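FMN Adenylyltransferase (Candida glabrata, PDB 3FWK) catalyses the transfer of an adenylyl group from ATP to FMN, the last step in making the flavin cofactor FAD. Local coordinates at residues E160-D172 with F191-I205. Sequence-based numbering, arbitrary orientation. Where two conformers were deposited one is given.
Sequences ETKAIVIGIRHTD and FYRLQPLLHWNLANI
Ile-164 and Arg-193 sit side by side in two neighbouring parallel strands, 163-165 and 192-194, whose pairing is a textbook ladder. Four backbone bonds join them: Tyr-192 N to Lys-162 O, Ile-164 N to Tyr-192 O, Leu-194 N to Ile-164 O and Ile-166 N to Leu-194 O, the last at 2.9 Å. Further on, water takes over: one molecule donates to Ile-166 O and Ile-168 O and accepts from Leu-197 N, bridging the two backbones beyond the Ile-166 N to Leu-194 O bond. Direct bonding resumes at His-170 N, which meets a lone pair of Leu-198 O in the carbonyl plane.

Apolar packing covers both faces of the ladder. On one, Ile-164 CD1 stands over the centre of the Phe-191 ring, 3.7 Å from its centroid; with chi1 at 58°, the ring's CG lies between the backbone N and carbonyl carbon, folding the ring back over the isoleucine. Phe-151 and Phe-154 of helix 147-157 also touch Ile-164. On the other face, Leu-194 CD1 reaches Ala-163 CB at 3.6 Å and lies near Val-165 CG2. Further along, Leu-198 CB rests over the His-170 ring, towards its rim, and a hydrogen bond between His-170 ND1 and Gly-175 O holds the imidazole beneath it.

The polar focus is Arg-169. In the conformer described here, its chain, bent at chi3 (-53°), lets NH1 donate to Trp-200 O at 2.7 Å, close to the guanidinium plane, while Leu-202 N lies over one face. Glu-300 and Asp-297 form salt bridges with the same group, and Asp-297 also accepts from Leu-202 N. The two carboxylates and the carbonyl probably offset the cost of burying the cation, and the cluster ties the loop after strand 163-165 to the start of helix 202-212 in this Rossmann-like fold.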
loop_
_atom_site.group_PDB
_atom_site.type_symbol
_atom_site.label_atom_id
_atom_site.label_comp_id
_atom_site.label_asym_id
_atom_site.label_seq_id
_atom_site.Cartn_x
_atom_site.Cartn_y
_atom_site.Cartn_z
ATOM N N GLU A 160 -13.226 6.481 20.328
ATOM C CA GLU A 160 -11.960 6.932 20.891
ATOM C C GLU A 160 -10.978 7.410 19.796
ATOM O O GLU A 160 -9.883 7.915 20.105
ATOM C CB GLU A 160 -11.301 5.777 21.668
ATOM C CG GLU A 160 -10.789 4.579 20.834
ATOM C CD GLU A 160 -11.835 3.470 20.535
ATOM O OE1 GLU A 160 -13.066 3.736 20.477
ATOM O OE2 GLU A 160 -11.397 2.312 20.310
ATOM N N THR A 161 -11.317 7.148 18.532
ATOM C CA THR A 161 -10.408 7.410 17.416
ATOM C C THR A 161 -10.191 8.899 17.315
ATOM O O THR A 161 -11.166 9.656 17.223
ATOM C CB THR A 161 -10.996 6.877 16.098
ATOM O OG1 THR A 161 -11.318 5.498 16.236
ATOM C CG2 THR A 161 -9.976 7.049 14.948
ATOM N N LYS A 162 -8.922 9.322 17.248
ATOM C CA LYS A 162 -8.593 10.734 17.070
ATOM C C LYS A 162 -7.949 10.998 15.727
ATOM O O LYS A 162 -7.958 12.159 15.262
ATOM C CB LYS A 162 -7.652 11.210 18.179
ATOM C CG LYS A 162 -8.203 11.097 19.599
ATOM C CD LYS A 162 -9.545 11.816 19.768
ATOM C CE LYS A 162 -10.150 11.561 21.162
ATOM N NZ LYS A 162 -11.081 12.644 21.546
ATOM N N ALA A 163 -7.347 9.983 15.107
ATOM C CA ALA A 163 -6.546 10.201 13.909
ATOM C C ALA A 163 -6.553 8.922 13.101
ATOM O O ALA A 163 -6.656 7.813 13.655
ATOM C CB ALA A 163 -5.117 10.592 14.290
ATOM N N ILE A 164 -6.461 9.067 11.776
ATOM C CA ILE A 164 -6.462 7.923 10.861
ATOM C C ILE A 164 -5.316 8.082 9.865
ATOM O O ILE A 164 -5.142 9.152 9.275
ATOM C CB ILE A 164 -7.791 7.720 10.167
ATOM C CG1 ILE A 164 -8.831 7.426 11.266
ATOM C CG2 ILE A 164 -7.712 6.509 9.214
ATOM C CD1 ILE A 164 -10.131 6.982 10.814
ATOM N N VAL A 165 -4.543 7.008 9.715
ATOM C CA VAL A 165 -3.438 6.975 8.775
ATOM C C VAL A 165 -3.971 6.645 7.379
ATOM O O VAL A 165 -4.700 5.639 7.211
ATOM C CB VAL A 165 -2.393 5.932 9.200
ATOM C CG1 VAL A 165 -1.235 5.920 8.217
ATOM C CG2 VAL A 165 -1.906 6.178 10.609
ATOM N N ILE A 166 -3.607 7.463 6.393
ATOM C CA ILE A 166 -4.119 7.321 5.026
ATOM C C ILE A 166 -2.954 7.247 4.057
ATOM O O ILE A 166 -2.077 8.105 4.073
ATOM C CB ILE A 166 -5.018 8.486 4.660
ATOM C CG1 ILE A 166 -6.205 8.509 5.611
ATOM C CG2 ILE A 166 -5.560 8.371 3.242
ATOM C CD1 ILE A 166 -7.091 9.706 5.460
ATOM N N GLY A 167 -2.971 6.267 3.160
ATOM C CA GLY A 167 -1.813 6.038 2.263
ATOM C C GLY A 167 -1.845 6.707 0.891
ATOM O O GLY A 167 -1.387 6.159 -0.094
ATOM N N ILE A 168 -2.325 7.916 0.832
ATOM C CA ILE A 168 -2.396 8.656 -0.423
ATOM C C ILE A 168 -1.106 9.396 -0.776
ATOM O O ILE A 168 -0.327 9.795 0.117
ATOM C CB ILE A 168 -3.598 9.571 -0.248
ATOM C CG1 ILE A 168 -3.989 10.260 -1.549
ATOM C CG2 ILE A 168 -3.402 10.504 0.930
ATOM C CD1 ILE A 168 -5.404 10.839 -1.515
ATOM N N ARG A 169 -0.892 9.577 -2.063
ATOM C CA ARG A 169 0.262 10.337 -2.555
ATOM C C ARG A 169 -0.227 11.600 -3.241
ATOM O O ARG A 169 -1.351 11.669 -3.747
ATOM C CB ARG A 169 1.099 9.500 -3.553
ATOM C CG ARG A 169 1.556 8.203 -2.938
ATOM C CD ARG A 169 2.561 7.358 -3.787
ATOM N NE ARG A 169 2.150 7.055 -5.155
ATOM C CZ ARG A 169 2.505 7.780 -6.238
ATOM N NH1 ARG A 169 3.263 8.860 -6.133
ATOM N NH2 ARG A 169 2.096 7.410 -7.432
ATOM N N HIS A 170 0.642 12.605 -3.330
ATOM C CA HIS A 170 0.216 13.848 -4.007
ATOM C C HIS A 170 -0.229 13.647 -5.445
ATOM O O HIS A 170 -1.078 14.396 -5.917
ATOM C CB HIS A 170 1.330 14.891 -4.001
ATOM C CG HIS A 170 1.487 15.639 -2.718
ATOM N ND1 HIS A 170 0.437 16.286 -2.089
ATOM C CD2 HIS A 170 2.588 15.886 -1.973
ATOM C CE1 HIS A 170 0.891 16.869 -0.981
ATOM N NE2 HIS A 170 2.196 16.652 -0.894
ATOM N N THR A 171 0.334 12.653 -6.146
ATOM C CA THR A 171 -0.025 12.433 -7.529
ATOM C C THR A 171 -1.359 11.712 -7.709
ATOM O O THR A 171 -1.853 11.624 -8.829
ATOM C CB THR A 171 1.056 11.638 -8.290
ATOM O OG1 THR A 171 1.202 10.391 -7.630
ATOM C CG2 THR A 171 2.403 12.376 -8.307
ATOM N N ASP A 172 -1.931 11.197 -6.626
ATOM C CA ASP A 172 -3.223 10.539 -6.720
ATOM C C ASP A 172 -4.350 11.553 -6.903
ATOM O O ASP A 172 -4.201 12.717 -6.538
ATOM C CB ASP A 172 -3.493 9.757 -5.425
ATOM C CG ASP A 172 -2.586 8.538 -5.249
ATOM O OD1 ASP A 172 -2.215 7.912 -6.241
ATOM O OD2 ASP A 172 -2.310 8.188 -4.089
ATOM N N PHE A 191 -11.601 13.863 12.658
ATOM C CA PHE A 191 -10.341 13.298 13.074
ATOM C C PHE A 191 -9.216 14.016 12.336
ATOM O O PHE A 191 -9.465 14.754 11.379
ATOM C CB PHE A 191 -10.314 11.738 12.965
ATOM C CG PHE A 191 -10.580 11.171 11.577
ATOM C CD1 PHE A 191 -11.820 10.605 11.226
ATOM C CD2 PHE A 191 -9.523 11.065 10.665
ATOM C CE1 PHE A 191 -12.012 10.062 9.921
ATOM C CE2 PHE A 191 -9.712 10.521 9.385
ATOM C CZ PHE A 191 -10.962 10.024 9.016
ATOM N N TYR A 192 -7.983 13.782 12.781
ATOM C CA TYR A 192 -6.813 14.219 12.004
ATOM C C TYR A 192 -6.445 13.123 11.006
ATOM O O TYR A 192 -6.336 11.934 11.372
ATOM C CB TYR A 192 -5.621 14.430 12.938
ATOM C CG TYR A 192 -5.557 15.802 13.544
ATOM C CD1 TYR A 192 -4.900 16.815 12.857
ATOM C CD2 TYR A 192 -6.108 16.091 14.798
ATOM C CE1 TYR A 192 -4.779 18.108 13.382
ATOM C CE2 TYR A 192 -5.987 17.415 15.363
ATOM C CZ TYR A 192 -5.306 18.388 14.605
ATOM O OH TYR A 192 -5.174 19.676 15.087
ATOM N N ARG A 193 -6.327 13.496 9.753
ATOM C CA ARG A 193 -5.674 12.636 8.787
ATOM C C ARG A 193 -4.167 12.697 8.954
ATOM O O ARG A 193 -3.578 13.767 9.057
ATOM C CB ARG A 193 -6.030 13.078 7.370
ATOM C CG ARG A 193 -7.531 13.019 7.070
ATOM C CD ARG A 193 -7.800 13.480 5.664
ATOM N NE ARG A 193 -7.913 14.923 5.683
ATOM C CZ ARG A 193 -8.289 15.646 4.635
ATOM N NH1 ARG A 193 -8.395 15.082 3.423
ATOM N NH2 ARG A 193 -8.551 16.942 4.797
ATOM N N LEU A 194 -3.552 11.527 8.965
ATOM C CA LEU A 194 -2.106 11.350 9.039
ATOM C C LEU A 194 -1.690 10.797 7.725
ATOM O O LEU A 194 -2.063 9.675 7.367
ATOM C CB LEU A 194 -1.760 10.394 10.189
ATOM C CG LEU A 194 -2.356 10.749 11.555
ATOM C CD1 LEU A 194 -2.072 9.642 12.544
ATOM C CD2 LEU A 194 -1.859 12.102 12.060
ATOM N N GLN A 195 -0.958 11.606 6.946
ATOM C CA GLN A 195 -0.717 11.297 5.532
ATOM C C GLN A 195 0.779 11.323 5.287
ATOM O O GLN A 195 1.319 12.312 4.794
ATOM C CB GLN A 195 -1.451 12.295 4.641
ATOM C CG GLN A 195 -2.964 12.076 4.777
ATOM C CD GLN A 195 -3.895 13.121 4.220
ATOM O OE1 GLN A 195 -4.948 12.760 3.692
ATOM N NE2 GLN A 195 -3.562 14.408 4.357
ATOM N N PRO A 196 1.486 10.257 5.672
ATOM C CA PRO A 196 2.955 10.277 5.688
ATOM C C PRO A 196 3.617 9.803 4.399
ATOM O O PRO A 196 4.850 9.644 4.393
ATOM C CB PRO A 196 3.294 9.316 6.861
ATOM C CG PRO A 196 1.954 8.939 7.505
ATOM C CD PRO A 196 0.987 9.058 6.368
ATOM N N LEU A 197 2.828 9.515 3.360
ATOM C CA LEU A 197 3.306 8.965 2.100
ATOM C C LEU A 197 3.192 9.975 0.965
ATOM O O LEU A 197 3.448 9.645 -0.206
ATOM C CB LEU A 197 2.489 7.699 1.738
ATOM C CG LEU A 197 3.272 6.658 0.940
ATOM C CD1 LEU A 197 4.354 5.964 1.783
ATOM C CD2 LEU A 197 2.308 5.658 0.308
ATOM N N LEU A 198 2.846 11.240 1.262
ATOM C CA LEU A 198 2.434 12.157 0.187
ATOM C C LEU A 198 3.533 12.416 -0.833
ATOM O O LEU A 198 3.265 12.553 -2.016
ATOM C CB LEU A 198 2.015 13.513 0.783
ATOM C CG LEU A 198 0.719 13.471 1.579
ATOM C CD1 LEU A 198 0.531 14.783 2.359
ATOM C CD2 LEU A 198 -0.470 13.271 0.629
ATOM N N HIS A 199 4.777 12.473 -0.342
ATOM C CA HIS A 199 5.952 12.804 -1.161
ATOM C C HIS A 199 6.532 11.604 -1.928
ATOM O O HIS A 199 7.502 11.782 -2.662
ATOM C CB HIS A 199 7.045 13.380 -0.265
ATOM C CG HIS A 199 7.373 12.476 0.870
ATOM N ND1 HIS A 199 6.536 12.337 1.949
ATOM C CD2 HIS A 199 8.377 11.591 1.040
ATOM C CE1 HIS A 199 7.033 11.411 2.752
ATOM N NE2 HIS A 199 8.153 10.939 2.223
ATOM N N TRP A 200 6.000 10.398 -1.735
ATOM C CA TRP A 200 6.494 9.242 -2.466
ATOM C C TRP A 200 6.056 9.311 -3.913
ATOM O O TRP A 200 4.936 9.739 -4.197
ATOM C CB TRP A 200 5.971 7.938 -1.819
ATOM C CG TRP A 200 6.678 7.569 -0.583
ATOM C CD1 TRP A 200 6.777 8.310 0.579
ATOM C CD2 TRP A 200 7.462 6.410 -0.388
ATOM N NE1 TRP A 200 7.572 7.657 1.494
ATOM C CE2 TRP A 200 8.001 6.486 0.921
ATOM C CE3 TRP A 200 7.746 5.285 -1.180
ATOM C CZ2 TRP A 200 8.847 5.506 1.442
ATOM C CZ3 TRP A 200 8.606 4.296 -0.651
ATOM C CH2 TRP A 200 9.124 4.411 0.660
ATOM N N ASN A 201 6.922 8.892 -4.826
ATOM C CA ASN A 201 6.583 8.701 -6.221
ATOM C C ASN A 201 6.394 7.219 -6.530
ATOM O O ASN A 201 6.825 6.343 -5.764
ATOM C CB ASN A 201 7.786 9.198 -7.115
ATOM C CG ASN A 201 8.332 10.561 -6.701
ATOM O OD1 ASN A 201 7.603 11.548 -6.764
ATOM N ND2 ASN A 201 9.622 10.621 -6.321
ATOM N N LEU A 202 5.778 6.939 -7.679
ATOM C CA LEU A 202 5.500 5.571 -8.090
ATOM C C LEU A 202 6.780 4.729 -8.079
ATOM O O LEU A 202 6.768 3.599 -7.600
ATOM C CB LEU A 202 4.848 5.581 -9.472
ATOM C CG LEU A 202 4.511 4.205 -10.073
ATOM C CD1 LEU A 202 3.608 3.393 -9.135
ATOM C CD2 LEU A 202 3.910 4.391 -11.457
ATOM N N ALA A 203 7.900 5.252 -8.596
ATOM C CA ALA A 203 9.114 4.467 -8.630
ATOM C C ALA A 203 9.598 4.105 -7.230
ATOM O O ALA A 203 10.198 3.033 -7.025
ATOM C CB ALA A 203 10.210 5.247 -9.383
ATOM N N ASN A 204 9.412 5.015 -6.280
ATOM C CA ASN A 204 9.803 4.722 -4.905
ATOM C C ASN A 204 8.970 3.582 -4.306
ATOM O O ASN A 204 9.499 2.732 -3.589
ATOM C CB ASN A 204 9.666 5.954 -4.023
ATOM C CG ASN A 204 10.366 7.171 -4.600
ATOM O OD1 ASN A 204 9.739 8.218 -4.688
ATOM N ND2 ASN A 204 11.642 7.033 -4.977
ATOM N N ILE A 205 7.663 3.623 -4.566
ATOM C CA ILE A 205 6.755 2.582 -4.110
ATOM C C ILE A 205 7.243 1.208 -4.635
ATOM O O ILE A 205 7.375 0.265 -3.862
ATOM C CB ILE A 205 5.327 2.893 -4.584
ATOM C CG1 ILE A 205 4.762 4.165 -3.924
ATOM C CG2 ILE A 205 4.415 1.655 -4.341
ATOM C CD1 ILE A 205 4.511 4.055 -2.469
HETATM O O HOH W 1 -0.011 9.626 2.895
HETATM O O HOH W 2 5.142 11.484 -7.176
#